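Local coordinates for protein N-alpha-acetyltransferase 30 (Saccharomyces cerevisiae, PDB 6YGA) that acetylates the N-terminal methionine of proteins such as the L-A virus GAG protein, using acetyl-CoA, as the catalytic subunit of the NatC complex, at residues L84-S88 / T89-H93; V121-S124 / A125-N128; Y36-F39 / L40-P44; I104-M107 / Q108-C112. One frame throughout, in Å; residues are numbered along the deposited sequence.

Contact 1 of 4, residues L84-S88 / T89-H93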
loop_
_atom_site.group_PDB
_atom_site.type_symbol
_atom_site.label_atom_id
_atom_site.label_comp_id
_atom_site.label_asym_id
_atom_site.label_seq_id
_atom_site.Cartn_x
_atom_site.Cartn_y
_atom_site.Cartn_z
ATOM N N LEU A 84 22.593 -3.777 -6.341
ATOM C CA LEU A 84 23.748 -2.887 -6.303
ATOM C C LEU A 84 24.383 -3.001 -4.928
ATOM O O LEU A 84 23.748 -2.671 -3.923
ATOM C CB LEU A 84 23.350 -1.437 -6.592
ATOM C CG LEU A 84 24.496 -0.421 -6.638
ATOM C CD1 LEU A 84 25.470 -0.755 -7.763
ATOM C CD2 LEU A 84 23.951 0.990 -6.793
ATOM N N ALA A 85 25.626 -3.470 -4.884
ATOM C CA ALA A 85 26.340 -3.652 -3.630
ATOM C C ALA A 85 27.763 -3.139 -3.780
ATOM O O ALA A 85 28.392 -3.323 -4.827
ATOM C CB ALA A 85 26.348 -5.125 -3.198
ATOM N N VAL A 86 28.255 -2.476 -2.736
ATOM C CA VAL A 86 29.632 -1.999 -2.662
ATOM C C VAL A 86 30.175 -2.381 -1.294
ATOM O O VAL A 86 29.496 -2.187 -0.279
ATOM C CB VAL A 86 29.732 -0.476 -2.884
ATOM C CG1 VAL A 86 31.113 0.036 -2.490
ATOM C CG2 VAL A 86 29.429 -0.127 -4.335
ATOM N N GLU A 87 31.386 -2.935 -1.268
ATOM C CA GLU A 87 31.977 -3.399 -0.020
ATOM C C GLU A 87 32.137 -2.245 0.964
ATOM O O GLU A 87 32.398 -1.102 0.582
ATOM C CB GLU A 87 33.325 -4.061 -0.294
ATOM C CG GLU A 87 33.810 -4.966 0.820
ATOM C CD GLU A 87 34.829 -5.976 0.337
ATOM O OE1 GLU A 87 34.851 -6.259 -0.879
ATOM O OE2 GLU A 87 35.608 -6.486 1.170
ATOM N N SER A 88 31.979 -2.562 2.253
ATOM C CA SER A 88 31.918 -1.524 3.279
ATOM C C SER A 88 33.195 -0.692 3.322
ATOM O O SER A 88 33.146 0.523 3.546
ATOM C CB SER A 88 31.647 -2.161 4.642
ATOM O OG SER A 88 31.457 -1.177 5.643
ATOM N N THR A 89 34.350 -1.323 3.106
ATOM C CA THR A 89 35.614 -0.597 3.160
ATOM C C THR A 89 35.790 0.356 1.984
ATOM O O THR A 89 36.562 1.315 2.092
ATOM C CB THR A 89 36.788 -1.578 3.207
ATOM O OG1 THR A 89 36.602 -2.594 2.213
ATOM C CG2 THR A 89 36.887 -2.227 4.574
ATOM N N TYR A 90 35.090 0.123 0.875
ATOM C CA TYR A 90 35.263 0.907 -0.340
ATOM C C TYR A 90 34.154 1.931 -0.554
ATOM O O TYR A 90 34.084 2.534 -1.629
ATOM C CB TYR A 90 35.355 -0.021 -1.551
ATOM C CG TYR A 90 36.688 -0.722 -1.673
ATOM C CD1 TYR A 90 36.961 -1.874 -0.947
ATOM C CD2 TYR A 90 37.677 -0.225 -2.511
ATOM C CE1 TYR A 90 38.185 -2.513 -1.053
ATOM C CE2 TYR A 90 38.901 -0.857 -2.627
ATOM C CZ TYR A 90 39.150 -2.000 -1.897
ATOM O OH TYR A 90 40.366 -2.632 -2.012
ATOM N N ARG A 91 33.294 2.147 0.436
ATOM C CA ARG A 91 32.222 3.117 0.282
ATOM C C ARG A 91 32.763 4.539 0.389
ATOM O O ARG A 91 33.777 4.799 1.045
ATOM C CB ARG A 91 31.136 2.882 1.330
ATOM C CG ARG A 91 30.585 1.467 1.321
ATOM C CD ARG A 91 29.126 1.426 1.742
ATOM N NE ARG A 91 28.562 0.085 1.618
ATOM C CZ ARG A 91 28.312 -0.721 2.645
ATOM N NH1 ARG A 91 28.565 -0.321 3.885
ATOM N NH2 ARG A 91 27.801 -1.927 2.435
ATOM N N GLY A 92 32.079 5.464 -0.278
ATOM C CA GLY A 92 32.464 6.860 -0.257
ATOM C C GLY A 92 33.444 7.280 -1.328
ATOM O O GLY A 92 34.012 8.374 -1.226
ATOM N N HIS A 93 33.663 6.451 -2.351
ATOM C CA HIS A 93 34.594 6.769 -3.427
ATOM C C HIS A 93 33.903 6.831 -4.784
ATOM O O HIS A 93 34.570 6.740 -5.820
ATOM C CB HIS A 93 35.742 5.757 -3.458
ATOM C CG HIS A 93 36.571 5.741 -2.210
ATOM N ND1 HIS A 93 37.220 6.859 -1.731
ATOM C CD2 HIS A 93 36.866 4.738 -1.348
ATOM C CE1 HIS A 93 37.873 6.548 -0.626
ATOM N NE2 HIS A 93 37.676 5.268 -0.371
#
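R91 folds its side chain back along V86-S88 at the end of strand 76-86, where this GNAT fold leaves its central sheet for the turn leading to helix 95-109. R91 starts the Arg-X-X-Gly-X-Ala signature of the family, whose loop in relatives binds the pyrophosphate of coenzyme A. The backbone closes a 3-10 turn, Y90 N giving a hydrogen bond to E87 O at 3.0 Å. R91 reaches the last residue of the strand: its NE makes a weak bond to V86 O at 3.1 Å, bent to 122° at the hydrogen. An off-staggered chi2 of -149° helps turn the guanidinium back this way, and R91 NH2 also has a long, weak ion pair with D26. The apolar contacts are looser. V86 CG1 and Y90 CB approach to 4.3 Å, while E87 and T89 run side by side, pointing the same way. Y90 continues past the turn to I62 of strand 61-72, its OH hydrogen-bonded to D52. Finally, S88 lies over one face of the R91 guanidinium, toward the rim, with S88 CA 3.6 Å from R91 NH1.

Contact 2 of 4, residues V121-S124 / A125-N128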
loop_
_atom_site.group_PDB
_atom_site.type_symbol
_atom_site.label_atom_id
_atom_site.label_comp_id
_atom_site.label_asym_id
_atom_site.label_seq_id
_atom_site.Cartn_x
_atom_site.Cartn_y
_atom_site.Cartn_z
ATOM N N VAL A 121 12.147 4.561 0.472
ATOM C CA VAL A 121 11.928 5.996 0.587
ATOM C C VAL A 121 12.817 6.603 1.662
ATOM O O VAL A 121 13.055 7.816 1.655
ATOM C CB VAL A 121 10.446 6.301 0.870
ATOM C CG1 VAL A 121 9.556 5.514 -0.077
ATOM C CG2 VAL A 121 10.104 5.991 2.315
ATOM N N GLU A 122 13.318 5.785 2.587
ATOM C CA GLU A 122 14.228 6.232 3.632
ATOM C C GLU A 122 15.691 6.141 3.216
ATOM O O GLU A 122 16.564 6.563 3.981
ATOM C CB GLU A 122 14.005 5.415 4.911
ATOM C CG GLU A 122 12.546 5.286 5.342
ATOM C CD GLU A 122 11.920 6.608 5.762
ATOM O OE1 GLU A 122 12.665 7.581 6.007
ATOM O OE2 GLU A 122 10.674 6.672 5.854
ATOM N N ASN A 123 15.976 5.599 2.030
ATOM C CA ASN A 123 17.345 5.449 1.539
ATOM C C ASN A 123 17.742 6.739 0.826
ATOM O O ASN A 123 17.652 6.869 -0.397
ATOM C CB ASN A 123 17.454 4.234 0.626
ATOM C CG ASN A 123 18.886 3.810 0.388
ATOM O OD1 ASN A 123 19.810 4.622 0.454
ATOM N ND2 ASN A 123 19.080 2.528 0.101
ATOM N N SER A 124 18.190 7.711 1.623
ATOM C CA SER A 124 18.562 9.012 1.076
ATOM C C SER A 124 19.737 8.896 0.114
ATOM O O SER A 124 19.755 9.551 -0.934
ATOM C CB SER A 124 18.899 9.975 2.214
ATOM O OG SER A 124 17.885 9.965 3.207
ATOM N N ALA A 125 20.727 8.067 0.450
ATOM C CA ALA A 125 21.914 7.960 -0.391
ATOM C C ALA A 125 21.578 7.374 -1.758
ATOM O O ALA A 125 22.128 7.807 -2.777
ATOM C CB ALA A 125 22.981 7.122 0.312
ATOM N N ALA A 126 20.673 6.392 -1.802
ATOM C CA ALA A 126 20.271 5.817 -3.083
ATOM C C ALA A 126 19.430 6.800 -3.889
ATOM O O ALA A 126 19.616 6.932 -5.105
ATOM C CB ALA A 126 19.506 4.515 -2.860
ATOM N N LEU A 127 18.500 7.496 -3.229
ATOM C CA LEU A 127 17.680 8.486 -3.922
ATOM C C LEU A 127 18.537 9.604 -4.497
ATOM O O LEU A 127 18.313 10.047 -5.629
ATOM C CB LEU A 127 16.626 9.061 -2.974
ATOM C CG LEU A 127 15.475 8.141 -2.562
ATOM C CD1 LEU A 127 14.558 8.822 -1.552
ATOM C CD2 LEU A 127 14.692 7.712 -3.788
ATOM N N ASN A 128 19.524 10.073 -3.730
ATOM C CA ASN A 128 20.384 11.146 -4.216
ATOM C C ASN A 128 21.211 10.688 -5.412
ATOM O O ASN A 128 21.421 11.453 -6.361
ATOM C CB ASN A 128 21.284 11.639 -3.083
ATOM C CG ASN A 128 22.093 12.860 -3.468
ATOM O OD1 ASN A 128 21.654 13.996 -3.280
ATOM N ND2 ASN A 128 23.289 12.634 -3.999
#
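N123 turns its side chain over the first turn of helix 124-131 and caps it, with OD1 accepting from A126 N at 3.0 Å. This is the N-cap bond, and the donor comes in well above the amide plane, 55° out of it, not along a lone pair. CG stands anti to the backbone N (chi1 -165°), which swings the amide forward beside the helix start. The same placement lays the amide against the methyl of A126, whose CB is 3.4 Å from N123 CG. The main chain of N123 is used too: its carbonyl O takes L127 N at 3.0 Å in a nearly straight bond, and S124 O does likewise for N128 N at 2.9 Å. L127 lies against this carbonyl, with CG 3.3 Å from N123 O, and one of its methyls, CD1, reaches back to V121 O at 3.7 Å.

One shell further out, E120 accepts from N123 ND2 and so fixes the rotation of the capping amide. An inverse gamma turn centred on N123, with a weak bond from S124 N to E122 O, bends the chain from strand 114-120 into the helix. L127 is buried against F152 and L154 of strand 151-157.

One amide group thus serves two ends: the acidic E120 holds its NH2 and would probably make OD1 a richer acceptor, while OD1 takes up a first-turn N-H at the start of the helix, where the helix dipole would probably strengthen the bond.

Contact 3 of 4, residues Y36-F39 / L40-P44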
loop_
_atom_site.group_PDB
_atom_site.type_symbol
_atom_site.label_atom_id
_atom_site.label_comp_id
_atom_site.label_asym_id
_atom_site.label_seq_id
_atom_site.Cartn_x
_atom_site.Cartn_y
_atom_site.Cartn_z
ATOM N N TYR A 36 20.164 -15.535 -8.504
ATOM C CA TYR A 36 21.348 -15.063 -9.215
ATOM C C TYR A 36 21.456 -15.702 -10.592
ATOM O O TYR A 36 21.936 -15.071 -11.540
ATOM C CB TYR A 36 22.603 -15.355 -8.395
ATOM C CG TYR A 36 22.690 -14.567 -7.111
ATOM C CD1 TYR A 36 23.163 -13.262 -7.107
ATOM C CD2 TYR A 36 22.300 -15.126 -5.903
ATOM C CE1 TYR A 36 23.243 -12.534 -5.937
ATOM C CE2 TYR A 36 22.376 -14.406 -4.725
ATOM C CZ TYR A 36 22.848 -13.110 -4.748
ATOM O OH TYR A 36 22.929 -12.385 -3.582
ATOM N N ARG A 37 21.014 -16.952 -10.721
ATOM C CA ARG A 37 21.107 -17.633 -12.004
ATOM C C ARG A 37 20.071 -17.108 -12.989
ATOM O O ARG A 37 20.291 -17.155 -14.203
ATOM C CB ARG A 37 20.957 -19.136 -11.797
ATOM C CG ARG A 37 21.696 -19.960 -12.817
ATOM C CD ARG A 37 22.335 -21.185 -12.195
ATOM N NE ARG A 37 23.567 -20.873 -11.477
ATOM C CZ ARG A 37 24.763 -20.788 -12.051
ATOM N NH1 ARG A 37 24.889 -20.979 -13.358
ATOM N NH2 ARG A 37 25.835 -20.509 -11.321
ATOM N N TYR A 38 18.941 -16.603 -12.485
ATOM C CA TYR A 38 17.950 -15.980 -13.355
ATOM C C TYR A 38 18.508 -14.726 -14.014
ATOM O O TYR A 38 18.250 -14.466 -15.195
ATOM C CB TYR A 38 16.689 -15.655 -12.552
ATOM C CG TYR A 38 15.808 -14.582 -13.156
ATOM C CD1 TYR A 38 14.970 -14.863 -14.226
ATOM C CD2 TYR A 38 15.804 -13.291 -12.641
ATOM C CE1 TYR A 38 14.159 -13.887 -14.774
ATOM C CE2 TYR A 38 14.998 -12.309 -13.182
ATOM C CZ TYR A 38 14.177 -12.612 -14.247
ATOM O OH TYR A 38 13.375 -11.633 -14.784
ATOM N N PHE A 39 19.284 -13.939 -13.267
ATOM C CA PHE A 39 19.885 -12.731 -13.819
ATOM C C PHE A 39 21.107 -13.051 -14.676
ATOM O O PHE A 39 21.173 -12.659 -15.846
ATOM C CB PHE A 39 20.277 -11.773 -12.690
ATOM C CG PHE A 39 19.152 -10.901 -12.201
ATOM C CD1 PHE A 39 18.820 -9.737 -12.874
ATOM C CD2 PHE A 39 18.443 -11.229 -11.052
ATOM C CE1 PHE A 39 17.794 -8.925 -12.426
ATOM C CE2 PHE A 39 17.414 -10.420 -10.598
ATOM C CZ PHE A 39 17.090 -9.266 -11.288
ATOM N N LEU A 40 22.080 -13.768 -14.112
ATOM C CA LEU A 40 23.407 -13.826 -14.716
ATOM C C LEU A 40 23.474 -14.758 -15.919
ATOM O O LEU A 40 24.248 -14.504 -16.848
ATOM C CB LEU A 40 24.441 -14.247 -13.668
ATOM C CG LEU A 40 25.076 -13.138 -12.819
ATOM C CD1 LEU A 40 24.048 -12.355 -12.007
ATOM C CD2 LEU A 40 26.146 -13.725 -11.910
ATOM N N ASN A 41 22.692 -15.835 -15.925
ATOM C CA ASN A 41 22.726 -16.748 -17.060
ATOM C C ASN A 41 21.962 -16.204 -18.259
ATOM O O ASN A 41 22.366 -16.438 -19.405
ATOM C CB ASN A 41 22.179 -18.113 -16.646
ATOM C CG ASN A 41 23.188 -18.921 -15.860
ATOM O OD1 ASN A 41 23.676 -18.480 -14.817
ATOM N ND2 ASN A 41 23.510 -20.109 -16.355
ATOM N N GLN A 42 20.883 -15.461 -18.027
ATOM C CA GLN A 42 20.073 -14.946 -19.122
ATOM C C GLN A 42 20.506 -13.558 -19.583
ATOM O O GLN A 42 20.366 -13.238 -20.771
ATOM C CB GLN A 42 18.600 -14.937 -18.712
ATOM C CG GLN A 42 18.086 -16.327 -18.344
ATOM C CD GLN A 42 16.606 -16.353 -18.032
ATOM O OE1 GLN A 42 16.120 -15.595 -17.190
ATOM N NE2 GLN A 42 15.879 -17.235 -18.706
ATOM N N TRP A 43 21.038 -12.728 -18.686
ATOM C CA TRP A 43 21.611 -11.430 -19.041
ATOM C C TRP A 43 23.029 -11.339 -18.484
ATOM O O TRP A 43 23.302 -10.528 -17.589
ATOM C CB TRP A 43 20.761 -10.276 -18.514
ATOM C CG TRP A 43 19.365 -10.253 -19.042
ATOM C CD1 TRP A 43 18.928 -9.647 -20.186
ATOM C CD2 TRP A 43 18.213 -10.851 -18.438
ATOM N NE1 TRP A 43 17.576 -9.839 -20.334
ATOM C CE2 TRP A 43 17.114 -10.573 -19.274
ATOM C CE3 TRP A 43 18.007 -11.597 -17.274
ATOM C CZ2 TRP A 43 15.828 -11.016 -18.983
ATOM C CZ3 TRP A 43 16.729 -12.035 -16.987
ATOM C CH2 TRP A 43 15.655 -11.742 -17.838
ATOM N N PRO A 44 23.959 -12.155 -18.992
ATOM C CA PRO A 44 25.348 -12.029 -18.525
ATOM C C PRO A 44 25.972 -10.700 -18.895
ATOM O O PRO A 44 26.855 -10.214 -18.181
ATOM C CB PRO A 44 26.056 -13.202 -19.214
ATOM C CG PRO A 44 25.255 -13.440 -20.439
ATOM C CD PRO A 44 23.831 -13.161 -20.061
#
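Three i to i+4 bonds carry the chain from Y36 to W43: L40 N to Y36 O at 2.9 Å, N41 N to R37 O at 3.2 Å and W43 N to F39 O at 2.8 Å. Beside this last turn of helix 33-40 the rings of Y38 and W43 form a T-shaped pair. The tryptophan presents the edge of its six-membered ring to the face of the tyrosine, with centroids 5.3 Å apart and planes at 76°. W43 CZ3 leads, 3.8 Å from Y38 CZ and displaced toward the rim of that ring. Y38 meets it because chi1 of 158° sets CG opposite the backbone N, swinging the ring out from the side of the helix, where W43 comes over its face. On another side, R37 and N41 pass at a slant, R37 CG lying 3.2 Å from N41 OD1. This turn also faces both neighbouring subunits. Y38 packs on T52 of the N-alpha-acetyltransferase 35 chain, while the polar ends of R37 and N41 add a charged bond, R37 NE to D32 of the N-alpha-acetyltransferase 38 chain, and a weak hydrogen bond, N41 ND2 to E38 O of the N-alpha-acetyltransferase 35 chain.

Contact 4 of 4, residues I104-M107 / Q108-C112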
loop_
_atom_site.group_PDB
_atom_site.type_symbol
_atom_site.label_atom_id
_atom_site.label_comp_id
_atom_site.label_asym_id
_atom_site.label_seq_id
_atom_site.Cartn_x
_atom_site.Cartn_y
_atom_site.Cartn_z
ATOM N N ILE A 104 23.886 1.496 -17.085
ATOM C CA ILE A 104 22.905 2.228 -17.881
ATOM C C ILE A 104 23.446 2.489 -19.280
ATOM O O ILE A 104 22.709 2.418 -20.271
ATOM C CB ILE A 104 22.502 3.533 -17.169
ATOM C CG1 ILE A 104 21.804 3.224 -15.844
ATOM C CG2 ILE A 104 21.595 4.377 -18.060
ATOM C CD1 ILE A 104 21.328 4.460 -15.106
ATOM N N ASP A 105 24.744 2.785 -19.383
ATOM C CA ASP A 105 25.358 2.980 -20.693
ATOM C C ASP A 105 25.249 1.718 -21.540
ATOM O O ASP A 105 24.993 1.793 -22.748
ATOM C CB ASP A 105 26.816 3.408 -20.522
ATOM C CG ASP A 105 27.498 3.719 -21.841
ATOM O OD1 ASP A 105 27.859 2.769 -22.567
ATOM O OD2 ASP A 105 27.670 4.916 -22.157
ATOM N N LYS A 106 25.425 0.548 -20.921
ATOM C CA LYS A 106 25.287 -0.711 -21.646
ATOM C C LYS A 106 23.849 -0.928 -22.098
ATOM O O LYS A 106 23.597 -1.323 -23.242
ATOM C CB LYS A 106 25.760 -1.870 -20.767
ATOM C CG LYS A 106 25.534 -3.255 -21.359
ATOM C CD LYS A 106 26.280 -3.430 -22.674
ATOM C CE LYS A 106 26.118 -4.843 -23.221
ATOM N NZ LYS A 106 26.797 -5.005 -24.535
HETATM N N MSE A 107 22.891 -0.674 -21.211
HETATM C CA MSE A 107 21.482 -0.889 -21.520
HETATM C C MSE A 107 20.982 0.118 -22.558
HETATM O O MSE A 107 20.149 -0.221 -23.396
HETATM C CB MSE A 107 20.640 -0.831 -20.238
HETATM C CG MSE A 107 20.923 -1.992 -19.281
HETATM SE SE MSE A 107 19.691 -2.137 -17.772
HETATM C CE MSE A 107 20.502 -0.844 -16.560
ATOM N N GLN A 108 21.506 1.347 -22.521
ATOM C CA GLN A 108 21.168 2.311 -23.564
ATOM C C GLN A 108 21.704 1.863 -24.918
ATOM O O GLN A 108 21.005 1.964 -25.934
ATOM C CB GLN A 108 21.707 3.696 -23.210
ATOM C CG GLN A 108 21.430 4.740 -24.277
ATOM C CD GLN A 108 21.744 6.144 -23.813
ATOM O OE1 GLN A 108 22.831 6.415 -23.304
ATOM N NE2 GLN A 108 20.784 7.046 -23.976
ATOM N N ARG A 109 22.942 1.365 -24.952
ATOM C CA ARG A 109 23.492 0.834 -26.192
ATOM C C ARG A 109 22.755 -0.419 -26.639
ATOM O O ARG A 109 22.793 -0.757 -27.826
ATOM C CB ARG A 109 24.991 0.553 -26.037
ATOM C CG ARG A 109 25.855 1.810 -26.062
ATOM C CD ARG A 109 27.353 1.509 -25.988
ATOM N NE ARG A 109 27.799 1.220 -24.627
ATOM C CZ ARG A 109 28.217 0.028 -24.209
ATOM N NH1 ARG A 109 28.259 -0.996 -25.050
ATOM N NH2 ARG A 109 28.601 -0.135 -22.951
ATOM N N GLU A 110 22.078 -1.106 -25.722
ATOM C CA GLU A 110 21.190 -2.202 -26.076
ATOM C C GLU A 110 19.776 -1.728 -26.391
ATOM O O GLU A 110 18.864 -2.557 -26.472
ATOM C CB GLU A 110 21.165 -3.249 -24.958
ATOM C CG GLU A 110 22.495 -3.975 -24.777
ATOM C CD GLU A 110 22.973 -4.658 -26.050
ATOM O OE1 GLU A 110 22.127 -5.213 -26.781
ATOM O OE2 GLU A 110 24.194 -4.638 -26.323
ATOM N N HIS A 111 19.578 -0.420 -26.558
ATOM C CA HIS A 111 18.332 0.150 -27.056
ATOM C C HIS A 111 17.200 0.079 -26.032
ATOM O O HIS A 111 16.023 0.035 -26.403
ATOM C CB HIS A 111 17.911 -0.517 -28.369
ATOM C CG HIS A 111 18.988 -0.536 -29.409
ATOM N ND1 HIS A 111 19.746 -1.654 -29.688
ATOM C CD2 HIS A 111 19.427 0.432 -30.248
ATOM C CE1 HIS A 111 20.603 -1.373 -30.654
ATOM N NE2 HIS A 111 20.431 -0.114 -31.011
ATOM N N CYS A 112 17.539 0.039 -24.743
ATOM C CA CYS A 112 16.523 0.189 -23.709
ATOM C C CYS A 112 15.876 1.562 -23.830
ATOM O O CYS A 112 16.551 2.566 -24.069
ATOM C CB CYS A 112 17.134 0.013 -22.315
ATOM S SG CYS A 112 17.309 -1.706 -21.776
#
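A Schellman motif ends helix 95-109, the helix of the beta-alpha-beta crossover between strands 76-86 and 114-120, and two side-chain salt bridges span the turn before it. In the motif, C112 N reaches back to M107 O at 2.9 Å, while H111 N bonds to Q108 O. H111, with its positive phi of 72°, is the C-prime residue that reverses the chain. C112 then tucks under the helix, its SG 3.8 Å from CB of M107, a selenomethionine here.

Both bridges link residues four apart. D105 OD1 is gripped twice by R109: NE meets it at 2.6 Å, almost in the guanidinium plane and nearly along the C-O direction, and NH2 adds a weak bond at 3.0 Å. The carboxylate and guanidinium planes are turned 44° against each other. The guanidinium also spreads one face over K106, with NH2 3.6 Å from K106 CA. K106 crosses R109 at about a right angle: bent at chi2 (61°) and straight beyond, it brings NZ to E110 OE2 at 3.2 Å, on the anti side of the carboxylate. K106 NZ and R109 NH1 come within 4.3 Å, a like-charge approach that the two acidic partners probably offset.

The buried face of this helix end looks to the sheet, M107 packing on C67 of strand 61-72 and I115 of strand 114-120, and C112 on M69 of strand 61-72. I104, D105 and Q108 pack on F578 of the neighbouring subunit N-alpha-acetyltransferase 35.

In the fold
Contacts 1 and 2 have centres about 15 Å apart and nearest atoms about 7 Å apart. They lie at the C-terminal ends of strands 76-86 and 114-120, parallel neighbours in the sheet. In GNAT relatives these strand ends and the helices after them border the coenzyme A site, so this pair probably frames it here, although the structure is of the apo complex. Contact 4 closes the helix that contact 1 leads into, about 24 Å away between centres and across the centre of the chain. Contact 3 lies about 17 Å from contact 4, centre to centre; both touch N-alpha-acetyltransferase 35, whereas no other subunit touches contacts 1 and 2.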